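Local coordinates for cyclic nucleotide-binding protein (Ruegeria pomeroyi, PDB 3FX3) that probably acts as a DNA-binding transcription factor of the CRP type, pairing a cyclic nucleotide-binding domain with a helix-turn-helix domain, at residues B[175-178]-B[179-183]; B[182-185]-B[186-190]. One frame throughout, in Å; residues are numbered along the deposited sequence.

Contact 1: residues B[175-178]-B[179-183]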
loop_
_atom_site.group_PDB
_atom_site.type_symbol
_atom_site.label_atom_id
_atom_site.label_comp_id
_atom_site.label_asym_id
_atom_site.label_seq_id
_atom_site.Cartn_x
_atom_site.Cartn_y
_atom_site.Cartn_z
ATOM N N VAL B 175 10.383 -2.943 23.339
ATOM C CA VAL B 175 9.506 -3.736 22.471
ATOM C C VAL B 175 9.867 -5.230 22.560
ATOM O O VAL B 175 11.032 -5.604 22.485
ATOM C CB VAL B 175 9.578 -3.260 21.012
ATOM C CG1 VAL B 175 9.174 -1.796 20.919
ATOM C CG2 VAL B 175 10.972 -3.464 20.437
ATOM N N THR B 176 8.863 -6.072 22.742
ATOM C CA THR B 176 9.077 -7.520 22.845
ATOM C C THR B 176 9.256 -8.094 21.425
ATOM O O THR B 176 8.523 -7.716 20.509
ATOM C CB THR B 176 7.872 -8.184 23.501
ATOM O OG1 THR B 176 6.737 -7.907 22.685
ATOM C CG2 THR B 176 7.624 -7.629 24.916
ATOM N N LEU B 177 10.226 -8.984 21.237
ATOM C CA LEU B 177 10.473 -9.584 19.919
ATOM C C LEU B 177 10.445 -11.088 20.022
ATOM O O LEU B 177 10.664 -11.644 21.097
ATOM C CB LEU B 177 11.846 -9.180 19.385
ATOM C CG LEU B 177 12.161 -7.710 19.149
ATOM C CD1 LEU B 177 13.641 -7.514 18.859
ATOM C CD2 LEU B 177 11.282 -7.149 18.024
ATOM N N PRO B 178 10.229 -11.768 18.891
ATOM C CA PRO B 178 10.407 -13.217 18.902
ATOM C C PRO B 178 11.821 -13.572 19.268
ATOM O O PRO B 178 12.741 -12.823 18.947
ATOM C CB PRO B 178 10.141 -13.639 17.449
ATOM C CG PRO B 178 9.559 -12.462 16.788
ATOM C CD PRO B 178 9.992 -11.251 17.543
ATOM N N TYR B 179 11.987 -14.704 19.947
ATOM C CA TYR B 179 13.298 -15.240 20.210
ATOM C C TYR B 179 14.026 -15.537 18.897
ATOM O O TYR B 179 15.197 -15.237 18.753
ATOM C CB TYR B 179 13.170 -16.501 21.054
ATOM C CG TYR B 179 14.489 -17.050 21.531
ATOM C CD1 TYR B 179 15.287 -17.825 20.688
ATOM C CD2 TYR B 179 14.925 -16.833 22.832
ATOM C CE1 TYR B 179 16.493 -18.362 21.120
ATOM C CE2 TYR B 179 16.152 -17.382 23.289
ATOM C CZ TYR B 179 16.924 -18.139 22.421
ATOM O OH TYR B 179 18.126 -18.676 22.829
ATOM N N ASP B 180 13.315 -16.087 17.922
ATOM C CA ASP B 180 13.924 -16.355 16.632
ATOM C C ASP B 180 13.919 -15.095 15.759
ATOM O O ASP B 180 12.924 -14.784 15.115
ATOM C CB ASP B 180 13.182 -17.474 15.899
ATOM C CG ASP B 180 13.798 -17.776 14.550
ATOM O OD1 ASP B 180 14.881 -17.217 14.225
ATOM O OD2 ASP B 180 13.181 -18.539 13.800
ATOM N N LYS B 181 15.055 -14.412 15.692
ATOM C CA LYS B 181 15.123 -13.132 14.963
ATOM C C LYS B 181 14.990 -13.299 13.438
ATOM O O LYS B 181 14.761 -12.314 12.724
ATOM C CB LYS B 181 16.415 -12.361 15.312
ATOM C CG LYS B 181 16.620 -12.065 16.824
ATOM C CD LYS B 181 15.464 -11.226 17.425
ATOM C CE LYS B 181 15.643 -10.989 18.931
ATOM N NZ LYS B 181 15.447 -12.237 19.754
HETATM N N MSE B 182 15.100 -14.527 12.944
HETATM C CA MSE B 182 14.884 -14.792 11.526
HETATM C C MSE B 182 13.472 -14.463 11.068
HETATM O O MSE B 182 13.255 -14.146 9.898
HETATM C CB MSE B 182 15.250 -16.247 11.186
HETATM C CG MSE B 182 16.769 -16.479 11.302
HETATM SE SE MSE B 182 17.527 -18.171 10.612
HETATM C CE MSE B 182 16.640 -18.121 8.849
ATOM N N LEU B 183 12.505 -14.504 11.979
ATOM C CA LEU B 183 11.155 -14.069 11.645
ATOM C C LEU B 183 11.114 -12.582 11.318
ATOM O O LEU B 183 10.407 -12.169 10.408
ATOM C CB LEU B 183 10.186 -14.371 12.795
ATOM C CG LEU B 183 9.993 -15.870 13.109
ATOM C CD1 LEU B 183 9.249 -16.055 14.406
ATOM C CD2 LEU B 183 9.263 -16.594 11.966
#

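Contact 2: residues B[182-185]-B[186-190]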
loop_
_atom_site.group_PDB
_atom_site.type_symbol
_atom_site.label_atom_id
_atom_site.label_comp_id
_atom_site.label_asym_id
_atom_site.label_seq_id
_atom_site.Cartn_x
_atom_site.Cartn_y
_atom_site.Cartn_z
HETATM N N MSE B 182 15.100 -14.527 12.944
HETATM C CA MSE B 182 14.884 -14.792 11.526
HETATM C C MSE B 182 13.472 -14.463 11.068
HETATM O O MSE B 182 13.255 -14.146 9.898
HETATM C CB MSE B 182 15.250 -16.247 11.186
HETATM C CG MSE B 182 16.769 -16.479 11.302
HETATM SE SE MSE B 182 17.527 -18.171 10.612
HETATM C CE MSE B 182 16.640 -18.121 8.849
ATOM N N LEU B 183 12.505 -14.504 11.979
ATOM C CA LEU B 183 11.155 -14.069 11.645
ATOM C C LEU B 183 11.114 -12.582 11.318
ATOM O O LEU B 183 10.407 -12.169 10.408
ATOM C CB LEU B 183 10.186 -14.371 12.795
ATOM C CG LEU B 183 9.993 -15.870 13.109
ATOM C CD1 LEU B 183 9.249 -16.055 14.406
ATOM C CD2 LEU B 183 9.263 -16.594 11.966
ATOM N N ILE B 184 11.882 -11.776 12.046
ATOM C CA ILE B 184 11.939 -10.328 11.766
ATOM C C ILE B 184 12.684 -10.096 10.444
ATOM O O ILE B 184 12.282 -9.269 9.614
ATOM C CB ILE B 184 12.640 -9.555 12.906
ATOM C CG1 ILE B 184 11.871 -9.749 14.217
ATOM C CG2 ILE B 184 12.753 -8.073 12.582
ATOM C CD1 ILE B 184 10.367 -9.568 14.083
ATOM N N ALA B 185 13.735 -10.870 10.229
ATOM C CA ALA B 185 14.525 -10.750 9.016
ATOM C C ALA B 185 13.639 -11.020 7.820
ATOM O O ALA B 185 13.647 -10.251 6.854
ATOM C CB ALA B 185 15.744 -11.717 9.048
ATOM N N GLY B 186 12.865 -12.098 7.895
ATOM C CA GLY B 186 11.870 -12.424 6.869
ATOM C C GLY B 186 10.931 -11.256 6.603
ATOM O O GLY B 186 10.688 -10.854 5.445
ATOM N N ARG B 187 10.408 -10.672 7.666
ATOM C CA ARG B 187 9.457 -9.602 7.498
ATOM C C ARG B 187 10.071 -8.373 6.780
ATOM O O ARG B 187 9.407 -7.710 5.947
ATOM C CB ARG B 187 8.897 -9.189 8.842
ATOM C CG ARG B 187 7.795 -8.180 8.693
ATOM C CD ARG B 187 6.924 -8.067 9.935
ATOM N NE ARG B 187 6.214 -6.802 9.891
ATOM C CZ ARG B 187 5.191 -6.452 10.672
ATOM N NH1 ARG B 187 4.659 -7.276 11.576
ATOM N NH2 ARG B 187 4.657 -5.253 10.497
ATOM N N LEU B 188 11.329 -8.083 7.093
ATOM C CA LEU B 188 11.989 -6.951 6.514
ATOM C C LEU B 188 12.691 -7.299 5.214
ATOM O O LEU B 188 13.358 -6.467 4.629
ATOM C CB LEU B 188 12.958 -6.326 7.526
ATOM C CG LEU B 188 12.277 -5.800 8.791
ATOM C CD1 LEU B 188 13.319 -5.314 9.763
ATOM C CD2 LEU B 188 11.253 -4.693 8.478
ATOM N N GLY B 189 12.521 -8.514 4.731
ATOM C CA GLY B 189 13.193 -8.924 3.497
ATOM C C GLY B 189 14.715 -8.880 3.590
ATOM O O GLY B 189 15.365 -8.543 2.612
HETATM N N MSE B 190 15.276 -9.183 4.763
HETATM C CA MSE B 190 16.738 -9.103 4.984
HETATM C C MSE B 190 17.331 -10.470 5.264
HETATM O O MSE B 190 16.698 -11.300 5.908
HETATM C CB MSE B 190 17.078 -8.195 6.172
HETATM C CG MSE B 190 16.691 -6.756 5.984
HETATM SE SE MSE B 190 16.924 -5.688 7.619
HETATM C CE MSE B 190 18.866 -5.341 7.470
#

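Contact 1: residues B[175-178]-B[179-183]
Lys181 folds back over the chain to reach the carbonyl of Pro178, closing the turn that carries strand 173-176 of the Crp-like helix-turn-helix domain into helix 182-187. Its side chain is bent at two places (chi2 -59°, chi4 -70°), and this curl brings NZ to within 2.9 Å of Pro178 O. The hydrogen bond lies in the carbonyl plane and uses a lone pair. The same ammonium donates to Tyr179 O at 3.2 Å, but from above that carbonyl's plane, a less favourable approach. Beyond the turn NZ also meets the carbonyl of Arg211, its strongest polar partner, so one amine joins the turn to the hairpin of strands 207-209 and 213-216.

The aliphatic part of the lysine works as well: its CE lies 4.0 Å from Leu177 CD1, the two side chains crossing at about a right angle, and both also touch Val209. Cutting this lysine back to an alanine is likely to deprive the carbonyls of Pro178, Tyr179 and Arg211 of a shared donor and to uncover one side of Leu177 CD1. A second apolar contact involves the proline ring, where Pro178 CB meets Leu183 CD1 at 4.0 Å, joining the turn to the first turn of the helix; Val104 touches both residues.

Asp180 supplies a capping bond at the turn that leads into helix 182-187. The carboxylate, swung opposite the residue's own N (chi1 -180°), accepts from the amide of Met182, whose N comes to 3.0 Å from Asp180 OD1, meeting it from above the carboxylate plane.

Contact 2: residues B[182-185]-B[186-190]
Ala185 O accepts its hydrogen bond from Met190 N, five residues on, at 2.9 Å and with a nearly straight N-H...O angle of 172°. This is the outer bond of a Schellman motif. The inner one runs from Gly189 N to Gly186 O at 3.1 Å, and Gly189, the C-prime residue, has a positive phi of 61°, a conformation that favours glycine. Together these bonds end helix 182-187, the first helix of the predicted helix-turn-helix, and lead the chain toward helix 192-203.

Upstream of the cap the spacing is that of an ordinary alpha helix. The amides of Gly186, Arg187 and Leu188 each bond to the carbonyl four residues back, the last of the three joining Leu188 N to Ile184 O at 2.9 Å.

Ile184 and Leu188, one turn apart, lie side by side and point the same way. Ile184 CG2, anti to the backbone N, comes to 4.0 Å from Leu188 CD1. Leu188 packs on Phe161 of helix 154-165, while Ile184 is shared between Leu195 of helix 192-203 and Trp62 of strand 62-68, at the seam between the two domains. The methyl of Ala185 leaves the helix on another side, where CB lies 3.3 Å from Met190 O and also touches Leu195.

Arg187 sets off differently. Its CG is anti to the backbone N (chi1 -174°) and the chain runs extended to NE, carrying the guanidinium away from the helix. NH2 forms salt bridges with Glu84 and with Glu147 of the second subunit. One guanidinium between these two acids would probably offset their mutual repulsion and favour their ionised forms, tying the end of this helix electrostatically to the nucleotide-binding domain and to the dimer partner.

In the fold
Contact 1 comes first along the chain and contact 2 continues from it, with Met182 and Leu183 belonging to both; their centres lie 10 Å apart. Both fall within the Crp-like helix-turn-helix domain and share helix 182-187, contact 1 at its entry from strand 173-176 and contact 2 at its exit toward helix 192-203. They also touch directly, Pro178 CD packing 3.9 Å from Ile184 CD1. Trp62 of the nucleotide-binding domain accompanies both, bonding to Thr176 O and packing on Ile184 and Arg187. This short helix therefore sits at the interface between the domains, a position consistent with coupling between nucleotide-binding and DNA-binding parts in this family.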